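Local coordinates for protein rhamnosidase B (Bacillus sp., PDB 2OKX) that probably hydrolyses terminal alpha-L-rhamnosyl residues from rhamnosides as an inverting alpha-L-rhamnosidase of glycoside hydrolase family 78, at residues A[9-14]-A[24-29]; A[140-145]-A[391-396]; A[683-688]-A[763-768]; A[927-932]-A[947-952]. One frame throughout, in Å; residues are numbered along the deposited sequence. Where two conformers were deposited one is given.

Contact 1: residues A[9-14]-A[24-29]; sequences SWIWGG and RCFRGS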
loop_
_atom_site.group_PDB
_atom_site.type_symbol
_atom_site.label_atom_id
_atom_site.label_comp_id
_atom_site.label_asym_id
_atom_site.label_seq_id
_atom_site.Cartn_x
_atom_site.Cartn_y
_atom_site.Cartn_z
ATOM N N SER A 9 -8.568 -10.095 29.936
ATOM C CA SER A 9 -8.946 -11.175 29.040
ATOM C C SER A 9 -9.370 -10.669 27.671
ATOM O O SER A 9 -9.919 -9.574 27.546
ATOM C CB SER A 9 -10.099 -11.975 29.653
ATOM O OG SER A 9 -9.753 -12.460 30.938
ATOM N N TRP A 10 -9.097 -11.468 26.643
ATOM C CA TRP A 10 -9.508 -11.121 25.291
ATOM C C TRP A 10 -11.027 -11.212 25.314
ATOM O O TRP A 10 -11.582 -12.195 25.813
ATOM C CB TRP A 10 -8.986 -12.133 24.272
ATOM C CG TRP A 10 -7.588 -11.921 23.804
ATOM C CD1 TRP A 10 -6.461 -12.523 24.275
ATOM C CD2 TRP A 10 -7.173 -11.076 22.723
ATOM N NE1 TRP A 10 -5.365 -12.115 23.549
ATOM C CE2 TRP A 10 -5.776 -11.225 22.591
ATOM C CE3 TRP A 10 -7.849 -10.212 21.851
ATOM C CZ2 TRP A 10 -5.039 -10.540 21.617
ATOM C CZ3 TRP A 10 -7.114 -9.530 20.881
ATOM C CH2 TRP A 10 -5.726 -9.700 20.774
ATOM N N ILE A 11 -11.702 -10.201 24.784
ATOM C CA ILE A 11 -13.156 -10.217 24.760
ATOM C C ILE A 11 -13.708 -9.854 23.390
ATOM O O ILE A 11 -13.040 -9.207 22.580
ATOM C CB ILE A 11 -13.758 -9.235 25.787
ATOM C CG1 ILE A 11 -13.341 -7.801 25.447
ATOM C CG2 ILE A 11 -13.310 -9.609 27.190
ATOM C CD1 ILE A 11 -13.998 -6.745 26.325
ATOM N N TRP A 12 -14.933 -10.291 23.138
ATOM C CA TRP A 12 -15.605 -9.993 21.887
ATOM C C TRP A 12 -17.096 -9.942 22.199
ATOM O O TRP A 12 -17.481 -9.892 23.368
ATOM C CB TRP A 12 -15.305 -11.069 20.836
ATOM C CG TRP A 12 -15.753 -10.680 19.453
ATOM C CD1 TRP A 12 -16.646 -11.344 18.659
ATOM C CD2 TRP A 12 -15.363 -9.507 18.723
ATOM N NE1 TRP A 12 -16.843 -10.654 17.484
ATOM C CE2 TRP A 12 -16.067 -9.524 17.497
ATOM C CE3 TRP A 12 -14.489 -8.444 18.986
ATOM C CZ2 TRP A 12 -15.924 -8.516 16.535
ATOM C CZ3 TRP A 12 -14.346 -7.439 18.027
ATOM C CH2 TRP A 12 -15.062 -7.486 16.817
ATOM N N GLY A 13 -17.924 -9.939 21.162
ATOM C CA GLY A 13 -19.361 -9.892 21.354
ATOM C C GLY A 13 -20.050 -10.538 20.170
ATOM O O GLY A 13 -19.430 -10.736 19.128
ATOM N N GLY A 14 -21.330 -10.868 20.318
ATOM C CA GLY A 14 -22.050 -11.502 19.228
ATOM C C GLY A 14 -21.775 -12.996 19.188
ATOM O O GLY A 14 -20.947 -13.496 19.949
ATOM N N ARG A 24 -17.129 -3.147 15.921
ATOM C CA ARG A 24 -17.769 -3.337 17.217
ATOM C C ARG A 24 -17.250 -2.406 18.309
ATOM O O ARG A 24 -16.045 -2.192 18.438
ATOM C CB ARG A 24 -17.596 -4.799 17.640
ATOM C CG ARG A 24 -18.099 -5.146 19.031
ATOM C CD ARG A 24 -18.056 -6.658 19.240
ATOM N NE ARG A 24 -19.068 -7.339 18.438
ATOM C CZ ARG A 24 -20.366 -7.360 18.728
ATOM N NH1 ARG A 24 -20.821 -6.741 19.810
ATOM N NH2 ARG A 24 -21.215 -7.996 17.931
ATOM N N CYS A 25 -18.178 -1.868 19.096
ATOM C CA CYS A 25 -17.859 -0.952 20.189
ATOM C C CYS A 25 -17.742 -1.663 21.531
ATOM O O CYS A 25 -18.456 -2.629 21.800
ATOM C CB CYS A 25 -18.946 0.118 20.317
ATOM S SG CYS A 25 -19.304 1.047 18.815
ATOM N N PHE A 26 -16.837 -1.169 22.372
ATOM C CA PHE A 26 -16.637 -1.715 23.708
ATOM C C PHE A 26 -16.545 -0.563 24.702
ATOM O O PHE A 26 -15.974 0.486 24.398
ATOM C CB PHE A 26 -15.355 -2.552 23.784
ATOM C CG PHE A 26 -15.399 -3.814 22.968
ATOM C CD1 PHE A 26 -15.048 -3.804 21.621
ATOM C CD2 PHE A 26 -15.806 -5.013 23.548
ATOM C CE1 PHE A 26 -15.100 -4.969 20.863
ATOM C CE2 PHE A 26 -15.862 -6.185 22.800
ATOM C CZ PHE A 26 -15.509 -6.164 21.454
ATOM N N ARG A 27 -17.122 -0.759 25.885
ATOM C CA ARG A 27 -17.099 0.251 26.935
ATOM C C ARG A 27 -16.760 -0.384 28.275
ATOM O O ARG A 27 -17.289 -1.439 28.632
ATOM C CB ARG A 27 -18.450 0.966 27.042
ATOM C CG ARG A 27 -18.720 1.992 25.943
ATOM C CD ARG A 27 -20.124 2.563 26.065
ATOM N NE ARG A 27 -20.345 3.197 27.362
ATOM C CZ ARG A 27 -19.970 4.434 27.670
ATOM N NH1 ARG A 27 -19.353 5.190 26.770
ATOM N NH2 ARG A 27 -20.205 4.915 28.885
ATOM N N GLY A 28 -15.865 0.265 29.007
ATOM C CA GLY A 28 -15.461 -0.223 30.308
ATOM C C GLY A 28 -15.225 0.966 31.215
ATOM O O GLY A 28 -14.650 1.968 30.792
ATOM N N SER A 29 -15.680 0.870 32.459
ATOM C CA SER A 29 -15.501 1.958 33.405
ATOM C C SER A 29 -14.813 1.469 34.662
ATOM O O SER A 29 -14.773 0.270 34.939
ATOM C CB SER A 29 -16.852 2.577 33.770
ATOM O OG SER A 29 -17.466 3.169 32.638
#
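CG of Trp-12 lies anti to the backbone N (chi1 -169°), and the indole beyond it meets Arg-24 and Phe-26, while a bend at chi3 (-70°) turns NE of Arg-24 out of line with its extended inner chain. Both segments belong to a seven-stranded antiparallel beta sheet in the N-terminal part of the chain. Strand 9-12 is an edge strand of this sheet, while strands 174-181 and 130-133 come between it and strand 22-31 in sheet order, so the two strands meet through side chains rather than as neighbours. CD of Arg-24 stands 3.7 Å from the centroid of the Trp-12 six-membered ring, only 2° off the ring normal, a CH-pi contact over the middle of the face. Beyond it the guanidinium turns to the backbone of Gly-13, whose C lies 3.5 Å above the guanidinium plane, over its centre. The polar end of Arg-24 is held from elsewhere: NE pairs with Glu-22 in a salt bridge and NH1 is hydrogen-bonded to OG1 of Thr-131. Next to the arginine, the Phe-26 and Trp-12 rings meet obliquely, with CE3 of Trp-12 near the plane of the phenyl ring, 3.5 Å from CZ of Phe-26. Farther back, Ile-11 and Phe-26 run antiparallel alongside one another, with CD1 of Ile-11 3.7 Å from CD2 of Phe-26. Val-94 of strand 87-96 touches both aromatic rings. The fit at Gly-13 depends on the missing side chain, since a CB there would lie 2.6 Å from NH1 of Arg-24, a clash.

Contact 2: residues A[140-145]-A[391-396]; sequences NSPRMA and LYTEEN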
loop_
_atom_site.group_PDB
_atom_site.type_symbol
_atom_site.label_atom_id
_atom_site.label_comp_id
_atom_site.label_asym_id
_atom_site.label_seq_id
_atom_site.Cartn_x
_atom_site.Cartn_y
_atom_site.Cartn_z
ATOM N N ASN A 140 -21.798 -5.217 4.677
ATOM C CA ASN A 140 -21.739 -5.667 3.291
ATOM C C ASN A 140 -21.052 -4.627 2.397
ATOM O O ASN A 140 -21.097 -4.737 1.169
ATOM C CB ASN A 140 -23.140 -5.964 2.738
ATOM C CG ASN A 140 -23.999 -4.718 2.599
ATOM O OD1 ASN A 140 -24.849 -4.634 1.710
ATOM N ND2 ASN A 140 -23.794 -3.754 3.483
ATOM N N SER A 141 -20.412 -3.631 3.008
ATOM C CA SER A 141 -19.735 -2.592 2.233
ATOM C C SER A 141 -18.628 -3.213 1.374
ATOM O O SER A 141 -18.150 -4.313 1.657
ATOM C CB SER A 141 -19.173 -1.501 3.158
ATOM O OG SER A 141 -18.116 -1.985 3.958
ATOM N N PRO A 142 -18.204 -2.513 0.312
ATOM C CA PRO A 142 -17.161 -3.019 -0.587
ATOM C C PRO A 142 -15.812 -3.382 0.022
ATOM O O PRO A 142 -15.317 -2.709 0.930
ATOM C CB PRO A 142 -17.014 -1.896 -1.619
ATOM C CG PRO A 142 -18.344 -1.214 -1.593
ATOM C CD PRO A 142 -18.649 -1.176 -0.120
ATOM N N ARG A 143 -15.226 -4.462 -0.488
ATOM C CA ARG A 143 -13.899 -4.866 -0.063
ATOM C C ARG A 143 -13.081 -3.758 -0.721
ATOM O O ARG A 143 -13.304 -3.428 -1.888
ATOM C CB ARG A 143 -13.533 -6.231 -0.657
ATOM C CG ARG A 143 -12.099 -6.675 -0.388
ATOM C CD ARG A 143 -11.843 -6.952 1.086
ATOM N NE ARG A 143 -10.411 -7.079 1.350
ATOM C CZ ARG A 143 -9.663 -8.123 1.003
ATOM N NH1 ARG A 143 -10.202 -9.164 0.380
ATOM N NH2 ARG A 143 -8.360 -8.112 1.251
ATOM N N MET A 144 -12.155 -3.172 0.022
ATOM C CA MET A 144 -11.352 -2.073 -0.502
ATOM C C MET A 144 -10.421 -2.477 -1.639
ATOM O O MET A 144 -10.412 -1.849 -2.698
ATOM C CB MET A 144 -10.544 -1.451 0.632
ATOM C CG MET A 144 -9.900 -0.116 0.301
ATOM S SD MET A 144 -9.333 0.642 1.828
ATOM C CE MET A 144 -8.103 1.837 1.204
ATOM N N ALA A 145 -9.639 -3.524 -1.412
ATOM C CA ALA A 145 -8.693 -4.009 -2.409
ATOM C C ALA A 145 -8.202 -5.379 -1.978
ATOM O O ALA A 145 -8.366 -5.766 -0.817
ATOM C CB ALA A 145 -7.509 -3.042 -2.521
ATOM N N LEU A 391 -21.541 -10.149 0.707
ATOM C CA LEU A 391 -20.557 -9.927 -0.349
ATOM C C LEU A 391 -21.150 -9.068 -1.455
ATOM O O LEU A 391 -20.569 -8.940 -2.529
ATOM C CB LEU A 391 -20.118 -11.272 -0.947
ATOM C CG LEU A 391 -19.640 -12.359 0.022
ATOM C CD1 LEU A 391 -19.234 -13.603 -0.762
ATOM C CD2 LEU A 391 -18.472 -11.841 0.845
ATOM N N TYR A 392 -22.300 -8.465 -1.180
ATOM C CA TYR A 392 -22.997 -7.662 -2.176
ATOM C C TYR A 392 -23.564 -6.360 -1.623
ATOM O O TYR A 392 -24.095 -6.330 -0.511
ATOM C CB TYR A 392 -24.145 -8.496 -2.753
ATOM C CG TYR A 392 -25.040 -7.768 -3.723
ATOM C CD1 TYR A 392 -24.754 -7.753 -5.086
ATOM C CD2 TYR A 392 -26.183 -7.098 -3.281
ATOM C CE1 TYR A 392 -25.583 -7.097 -5.987
ATOM C CE2 TYR A 392 -27.020 -6.434 -4.175
ATOM C CZ TYR A 392 -26.714 -6.440 -5.524
ATOM O OH TYR A 392 -27.537 -5.802 -6.421
ATOM N N THR A 393 -23.458 -5.287 -2.404
ATOM C CA THR A 393 -24.010 -3.999 -1.993
ATOM C C THR A 393 -24.319 -3.087 -3.175
ATOM O O THR A 393 -23.580 -3.049 -4.158
ATOM C CB THR A 393 -23.074 -3.230 -1.021
ATOM O OG1 THR A 393 -23.758 -2.062 -0.540
ATOM C CG2 THR A 393 -21.783 -2.794 -1.728
ATOM N N GLU A 394 -25.431 -2.365 -3.073
ATOM C CA GLU A 394 -25.847 -1.433 -4.111
ATOM C C GLU A 394 -25.468 -0.002 -3.718
ATOM O O GLU A 394 -25.830 0.959 -4.389
ATOM C CB GLU A 394 -27.357 -1.560 -4.357
ATOM C CG GLU A 394 -27.703 -2.748 -5.255
ATOM C CD GLU A 394 -29.180 -3.111 -5.247
ATOM O OE1 GLU A 394 -30.027 -2.200 -5.150
ATOM O OE2 GLU A 394 -29.490 -4.317 -5.356
ATOM N N GLU A 395 -24.741 0.124 -2.613
ATOM C CA GLU A 395 -24.267 1.424 -2.143
ATOM C C GLU A 395 -22.817 1.419 -2.620
ATOM O O GLU A 395 -21.899 1.105 -1.867
ATOM C CB GLU A 395 -24.371 1.484 -0.621
ATOM C CG GLU A 395 -25.803 1.235 -0.132
ATOM C CD GLU A 395 -25.936 1.267 1.372
ATOM O OE1 GLU A 395 -25.492 0.304 2.038
ATOM O OE2 GLU A 395 -26.483 2.266 1.889
ATOM N N ASN A 396 -22.644 1.760 -3.893
ATOM C CA ASN A 396 -21.349 1.721 -4.559
ATOM C C ASN A 396 -20.799 3.077 -5.002
ATOM O O ASN A 396 -21.059 3.545 -6.114
ATOM C CB ASN A 396 -21.480 0.770 -5.758
ATOM C CG ASN A 396 -20.201 0.628 -6.546
ATOM O OD1 ASN A 396 -19.127 1.043 -6.104
ATOM N ND2 ASN A 396 -20.307 0.023 -7.724
#
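The irregular backbone of 140-145 runs up against the short strand 392-393, with the carbonyl O of Asn-140 only 3.3 Å from CB of Thr-393. Asn-140 and Thr-393 point toward each other and cross at about a right angle, and CB of Asn-140 also comes 3.4 Å from the carbonyl O of Tyr-392. The two branches of Thr-393 do different work. OG1, anti to the backbone N (chi1 -173°), accepts from the backbone N of Glu-395 at 3.2 Å in an ST turn that shapes the chain just past the strand. The methyl CG2 instead packs on the ring of Pro-142, 3.8 Å from its CG. An alanine in place of Thr-393 would probably leave the amide of Glu-395 without this acceptor and open a gap beside the Pro-142 ring. Farther out, OH of Tyr-392 is hydrogen-bonded to OE2 of Glu-394 and also to OH of Tyr-219. Strand 392-393 is an edge strand of a five-stranded antiparallel sheet, next to strand 219-223, whose Ala-222 also touches Pro-142. The loop leads on to strand 153-155, while Asn-396 caps the N terminus of helix 397-402.

Contact 3: residues A[683-688]-A[763-768]; sequences DWAPID and SMQTQV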
loop_
_atom_site.group_PDB
_atom_site.type_symbol
_atom_site.label_atom_id
_atom_site.label_comp_id
_atom_site.label_asym_id
_atom_site.label_seq_id
_atom_site.Cartn_x
_atom_site.Cartn_y
_atom_site.Cartn_z
ATOM N N ASP A 683 12.234 -5.665 -12.597
ATOM C CA ASP A 683 11.674 -4.384 -13.031
ATOM C C ASP A 683 10.396 -4.522 -13.866
ATOM O O ASP A 683 10.117 -5.587 -14.421
ATOM C CB ASP A 683 12.729 -3.629 -13.851
ATOM C CG ASP A 683 12.380 -2.170 -14.058
ATOM O OD1 ASP A 683 12.981 -1.539 -14.958
ATOM O OD2 ASP A 683 11.518 -1.648 -13.317
ATOM N N TRP A 684 9.627 -3.440 -13.956
ATOM C CA TRP A 684 8.394 -3.441 -14.745
ATOM C C TRP A 684 8.753 -3.027 -16.169
ATOM O O TRP A 684 8.487 -1.902 -16.596
ATOM C CB TRP A 684 7.361 -2.463 -14.158
ATOM C CG TRP A 684 6.843 -2.859 -12.799
ATOM C CD1 TRP A 684 6.959 -2.147 -11.638
ATOM C CD2 TRP A 684 6.138 -4.064 -12.461
ATOM N NE1 TRP A 684 6.373 -2.833 -10.599
ATOM C CE2 TRP A 684 5.862 -4.012 -11.075
ATOM C CE3 TRP A 684 5.713 -5.182 -13.196
ATOM C CZ2 TRP A 684 5.182 -5.037 -10.406
ATOM C CZ3 TRP A 684 5.036 -6.202 -12.528
ATOM C CH2 TRP A 684 4.778 -6.120 -11.147
ATOM N N ALA A 685 9.376 -3.950 -16.893
ATOM C CA ALA A 685 9.794 -3.708 -18.266
ATOM C C ALA A 685 9.863 -5.045 -18.998
ATOM O O ALA A 685 9.901 -6.097 -18.364
ATOM C CB ALA A 685 11.155 -3.027 -18.283
ATOM N N PRO A 686 9.886 -5.014 -20.343
ATOM C CA PRO A 686 9.947 -6.194 -21.214
ATOM C C PRO A 686 11.183 -7.077 -21.042
ATOM O O PRO A 686 11.685 -7.636 -22.016
ATOM C CB PRO A 686 9.879 -5.593 -22.617
ATOM C CG PRO A 686 9.121 -4.330 -22.415
ATOM C CD PRO A 686 9.734 -3.793 -21.150
ATOM N N ILE A 687 11.678 -7.190 -19.814
ATOM C CA ILE A 687 12.839 -8.027 -19.529
ATOM C C ILE A 687 12.416 -9.482 -19.702
ATOM O O ILE A 687 11.308 -9.855 -19.314
ATOM C CB ILE A 687 13.326 -7.847 -18.068
ATOM C CG1 ILE A 687 13.918 -6.452 -17.876
ATOM C CG2 ILE A 687 14.351 -8.922 -17.718
ATOM C CD1 ILE A 687 14.312 -6.159 -16.444
ATOM N N ASP A 688 13.284 -10.303 -20.283
ATOM C CA ASP A 688 12.947 -11.709 -20.456
ATOM C C ASP A 688 13.249 -12.385 -19.123
ATOM O O ASP A 688 14.303 -12.993 -18.928
ATOM C CB ASP A 688 13.769 -12.326 -21.595
ATOM C CG ASP A 688 13.190 -13.646 -22.083
ATOM O OD1 ASP A 688 11.984 -13.890 -21.862
ATOM O OD2 ASP A 688 13.937 -14.433 -22.702
ATOM N N SER A 763 18.768 -6.376 -21.992
ATOM C CA SER A 763 18.250 -5.218 -21.276
ATOM C C SER A 763 19.327 -4.457 -20.518
ATOM O O SER A 763 20.360 -5.013 -20.149
ATOM C CB SER A 763 17.173 -5.666 -20.289
ATOM O OG SER A 763 17.731 -6.523 -19.307
ATOM N N MET A 764 19.078 -3.173 -20.294
ATOM C CA MET A 764 20.010 -2.341 -19.544
ATOM C C MET A 764 20.053 -2.858 -18.114
ATOM O O MET A 764 21.105 -2.861 -17.473
ATOM C CB MET A 764 19.541 -0.889 -19.539
ATOM C CG MET A 764 19.906 -0.118 -20.787
ATOM S SD MET A 764 21.698 -0.067 -20.975
ATOM C CE MET A 764 22.163 0.863 -19.513
ATOM N N GLN A 765 18.894 -3.302 -17.630
ATOM C CA GLN A 765 18.755 -3.812 -16.273
ATOM C C GLN A 765 19.778 -4.886 -15.912
ATOM O O GLN A 765 20.497 -4.770 -14.919
ATOM C CB GLN A 765 17.339 -4.368 -16.058
ATOM C CG GLN A 765 16.219 -3.319 -15.993
ATOM C CD GLN A 765 15.661 -2.922 -17.352
ATOM O OE1 GLN A 765 14.592 -2.314 -17.438
ATOM N NE2 GLN A 765 16.380 -3.257 -18.416
ATOM N N THR A 766 19.836 -5.942 -16.714
ATOM C CA THR A 766 20.765 -7.030 -16.447
ATOM C C THR A 766 22.214 -6.565 -16.431
ATOM O O THR A 766 23.004 -7.018 -15.606
ATOM C CB THR A 766 20.600 -8.156 -17.481
ATOM O OG1 THR A 766 19.266 -8.677 -17.397
ATOM C CG2 THR A 766 21.598 -9.282 -17.212
ATOM N N GLN A 767 22.556 -5.656 -17.338
ATOM C CA GLN A 767 23.917 -5.138 -17.419
ATOM C C GLN A 767 24.244 -4.311 -16.174
ATOM O O GLN A 767 25.321 -4.451 -15.590
ATOM C CB GLN A 767 24.086 -4.269 -18.668
ATOM C CG GLN A 767 23.526 -4.867 -19.953
ATOM C CD GLN A 767 23.866 -6.338 -20.125
ATOM O OE1 GLN A 767 25.016 -6.747 -19.962
ATOM N NE2 GLN A 767 22.860 -7.139 -20.469
ATOM N N VAL A 768 23.312 -3.447 -15.775
ATOM C CA VAL A 768 23.510 -2.612 -14.597
ATOM C C VAL A 768 23.735 -3.484 -13.365
ATOM O O VAL A 768 24.632 -3.224 -12.565
ATOM C CB VAL A 768 22.290 -1.687 -14.346
ATOM C CG1 VAL A 768 22.423 -0.997 -12.995
ATOM C CG2 VAL A 768 22.192 -0.645 -15.448
#
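Ile-687 and Gln-765 form the close-packed part of this contact, where CD1 of the isoleucine reaches both CB and CG of the glutamine at 3.5 Å. The two side chains meet at a slant. Gln-765 is bent at chi2 (86°), which carries CD away from the line of its inner chain, and its amide end lies beside CB of Ala-685 and the Asp-683 carboxylate, from which the amide plane is turned by 52°. The fit is looser toward Ser-763, whose OG stays 4.1 Å from CG1 of Ile-687. On the outer side of the loop Pro-686 is exposed and Trp-684 partly so, and neither takes part in the contact. Trp-684 is the centre of an inverse gamma turn, closed by a weak bond from Ala-685 N to Asp-683 O; CB of both Asp-683 and Ala-685 points toward the helix, consistent with the tight turn between them. The segments join a loop after helix 647-665 to the start of helix 764-772, within the alpha-barrel (six-hairpin glycosidase) domain, which in this family is expected to carry the active site. Ser-763 is the N-cap of that helix, its OG accepting weakly from Thr-766 N at 3.4 Å. Asp-683 is held by Gly-799 N on OD1 and Ser-800 OG on OD2. Asp-750 bonds through OD1 to the hydroxyls of Ser-763 and Thr-766 and through OD2 to Asp-688 N. It thus probably helps hold the loop to the helix start, and its negative charge would probably be favoured by the N-terminal end of the helix.

Contact 4: residues A[927-932]-A[947-952]; sequences LRIEAP and GEVTQV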
loop_
_atom_site.group_PDB
_atom_site.type_symbol
_atom_site.label_atom_id
_atom_site.label_comp_id
_atom_site.label_asym_id
_atom_site.label_seq_id
_atom_site.Cartn_x
_atom_site.Cartn_y
_atom_site.Cartn_z
ATOM N N LEU A 927 33.879 25.806 1.065
ATOM C CA LEU A 927 33.151 24.683 1.648
ATOM C C LEU A 927 33.111 24.753 3.169
ATOM O O LEU A 927 34.132 24.999 3.805
ATOM C CB LEU A 927 33.816 23.367 1.213
ATOM C CG LEU A 927 33.442 22.059 1.921
ATOM C CD1 LEU A 927 32.017 21.678 1.565
ATOM C CD2 LEU A 927 34.400 20.943 1.500
ATOM N N ARG A 928 31.927 24.538 3.741
ATOM C CA ARG A 928 31.747 24.554 5.189
ATOM C C ARG A 928 31.176 23.198 5.611
ATOM O O ARG A 928 30.260 22.664 4.970
ATOM C CB ARG A 928 30.775 25.670 5.589
ATOM C CG ARG A 928 30.523 25.792 7.090
ATOM C CD ARG A 928 29.334 26.711 7.368
ATOM N NE ARG A 928 29.073 26.894 8.795
ATOM C CZ ARG A 928 29.769 27.700 9.592
ATOM N NH1 ARG A 928 30.782 28.411 9.109
ATOM N NH2 ARG A 928 29.445 27.801 10.874
ATOM N N ILE A 929 31.726 22.647 6.687
ATOM C CA ILE A 929 31.302 21.361 7.217
ATOM C C ILE A 929 31.093 21.519 8.721
ATOM O O ILE A 929 31.950 22.062 9.417
ATOM C CB ILE A 929 32.393 20.285 6.999
ATOM C CG1 ILE A 929 32.657 20.103 5.504
ATOM C CG2 ILE A 929 31.966 18.962 7.634
ATOM C CD1 ILE A 929 33.944 19.346 5.205
ATOM N N GLU A 930 29.956 21.051 9.219
ATOM C CA GLU A 930 29.679 21.132 10.645
ATOM C C GLU A 930 29.251 19.750 11.109
ATOM O O GLU A 930 28.374 19.125 10.510
ATOM C CB GLU A 930 28.578 22.161 10.916
ATOM C CG GLU A 930 28.449 22.545 12.380
ATOM C CD GLU A 930 27.693 23.850 12.584
ATOM O OE1 GLU A 930 27.695 24.358 13.728
ATOM O OE2 GLU A 930 27.100 24.364 11.604
ATOM N N ALA A 931 29.880 19.260 12.171
ATOM C CA ALA A 931 29.551 17.937 12.689
ATOM C C ALA A 931 29.980 17.812 14.145
ATOM O O ALA A 931 30.747 18.631 14.637
ATOM C CB ALA A 931 30.244 16.873 11.853
ATOM N N PRO A 932 29.464 16.795 14.856
ATOM C CA PRO A 932 29.821 16.584 16.265
ATOM C C PRO A 932 31.333 16.374 16.370
ATOM O O PRO A 932 31.932 15.740 15.507
ATOM C CB PRO A 932 29.020 15.341 16.636
ATOM C CG PRO A 932 27.780 15.489 15.793
ATOM C CD PRO A 932 28.370 15.890 14.454
ATOM N N GLY A 947 40.336 25.415 -3.050
ATOM C CA GLY A 947 39.349 26.128 -2.264
ATOM C C GLY A 947 39.630 26.300 -0.788
ATOM O O GLY A 947 40.693 25.929 -0.290
ATOM N N GLU A 948 38.649 26.864 -0.095
ATOM C CA GLU A 948 38.741 27.130 1.330
ATOM C C GLU A 948 37.729 26.274 2.083
ATOM O O GLU A 948 36.527 26.361 1.836
ATOM C CB GLU A 948 38.453 28.608 1.581
ATOM C CG GLU A 948 38.646 29.037 3.012
ATOM C CD GLU A 948 40.110 29.154 3.400
ATOM O OE1 GLU A 948 40.383 29.279 4.609
ATOM O OE2 GLU A 948 40.981 29.131 2.502
ATOM N N VAL A 949 38.215 25.451 3.005
ATOM C CA VAL A 949 37.337 24.580 3.776
ATOM C C VAL A 949 37.262 25.012 5.237
ATOM O O VAL A 949 38.287 25.134 5.909
ATOM C CB VAL A 949 37.823 23.113 3.728
ATOM C CG1 VAL A 949 36.857 22.217 4.489
ATOM C CG2 VAL A 949 37.954 22.655 2.289
ATOM N N THR A 950 36.046 25.256 5.718
ATOM C CA THR A 950 35.837 25.646 7.104
ATOM C C THR A 950 35.166 24.473 7.807
ATOM O O THR A 950 34.017 24.127 7.512
ATOM C CB THR A 950 34.930 26.884 7.218
ATOM O OG1 THR A 950 35.536 27.986 6.532
ATOM C CG2 THR A 950 34.722 27.262 8.685
ATOM N N GLN A 951 35.892 23.842 8.722
ATOM C CA GLN A 951 35.342 22.712 9.442
ATOM C C GLN A 951 35.028 23.111 10.872
ATOM O O GLN A 951 35.912 23.527 11.627
ATOM C CB GLN A 951 36.314 21.535 9.440
ATOM C CG GLN A 951 35.719 20.301 10.097
ATOM C CD GLN A 951 36.660 19.116 10.083
ATOM O OE1 GLN A 951 37.434 18.938 9.147
ATOM N NE2 GLN A 951 36.582 18.287 11.120
ATOM N N VAL A 952 33.755 22.979 11.230
ATOM C CA VAL A 952 33.275 23.327 12.555
ATOM C C VAL A 952 32.833 22.085 13.327
ATOM O O VAL A 952 32.107 21.241 12.799
ATOM C CB VAL A 952 32.071 24.292 12.453
ATOM C CG1 VAL A 952 31.573 24.639 13.837
ATOM C CG2 VAL A 952 32.466 25.553 11.688
#
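Val-952 lies side by side with Glu-930, its CG1 4.0 Å from CG and 3.9 Å from OE1 of the glutamate. The pair sits on one surface of two parallel strands, 924-932 and 946-954, which end a mixed five-stranded sheet in the C-terminal domain; strand 946-954 is outermost within the chain. Between them the chain passes through strand 936-939, which lies against the surface bearing Leu-927 and Ile-929, so the link is a crossover that returns the chain to the sheet in the same direction. Glu-930 has CG anti to the backbone N (chi1 -167°) and runs extended beyond it, which keeps its carbon chain alongside the valine. An alanine at Glu-930 would probably strip that cover from Val-952 and leave a gap beside its CG1. On the opposite surface Leu-927 and Val-949 also lie side by side, with CD2 of Leu-927 4.0 Å from CG2 of Val-949, and CD1 of Ile-929 reaches CG1 of the same valine at 4.2 Å. Val-915 and Trp-917 of strand 912-921 and Val-939 pack against Leu-927 there. The strands are joined by backbone bonds that use N and O of alternate residues: Leu-927 and Ile-929 each give N and O to the partner strand, while Arg-928 and Glu-930 bond instead to strand 912-921. The Val-952 N to Ile-929 O bond is nearly straight, 178° at the hydrogen. The carbonyl O of Val-952 receives Ala-931 N at 3.0 Å and is approached by CA of Glu-930 at 3.2 Å.

In the fold
From the N terminus, contact 1 closes a short loop of nine residues and ties an edge strand of the first sheet to strand 22-31. Contact 2 opens after that loop is finished and spans 245 residues, bringing the edge strand 392-393 of a separate five-stranded sheet back to the loop that follows strand 130-133; its centre lies about 26 Å from that of contact 1. Contact 3 spans 74 residues inside the helical domain, joining a loop to the start of helix 764-772. Contact 4 closes a 14-residue crossover in the C-terminal domain, about 42 Å from contact 3 between centres. All four follow in series, so none nests within or crosses another.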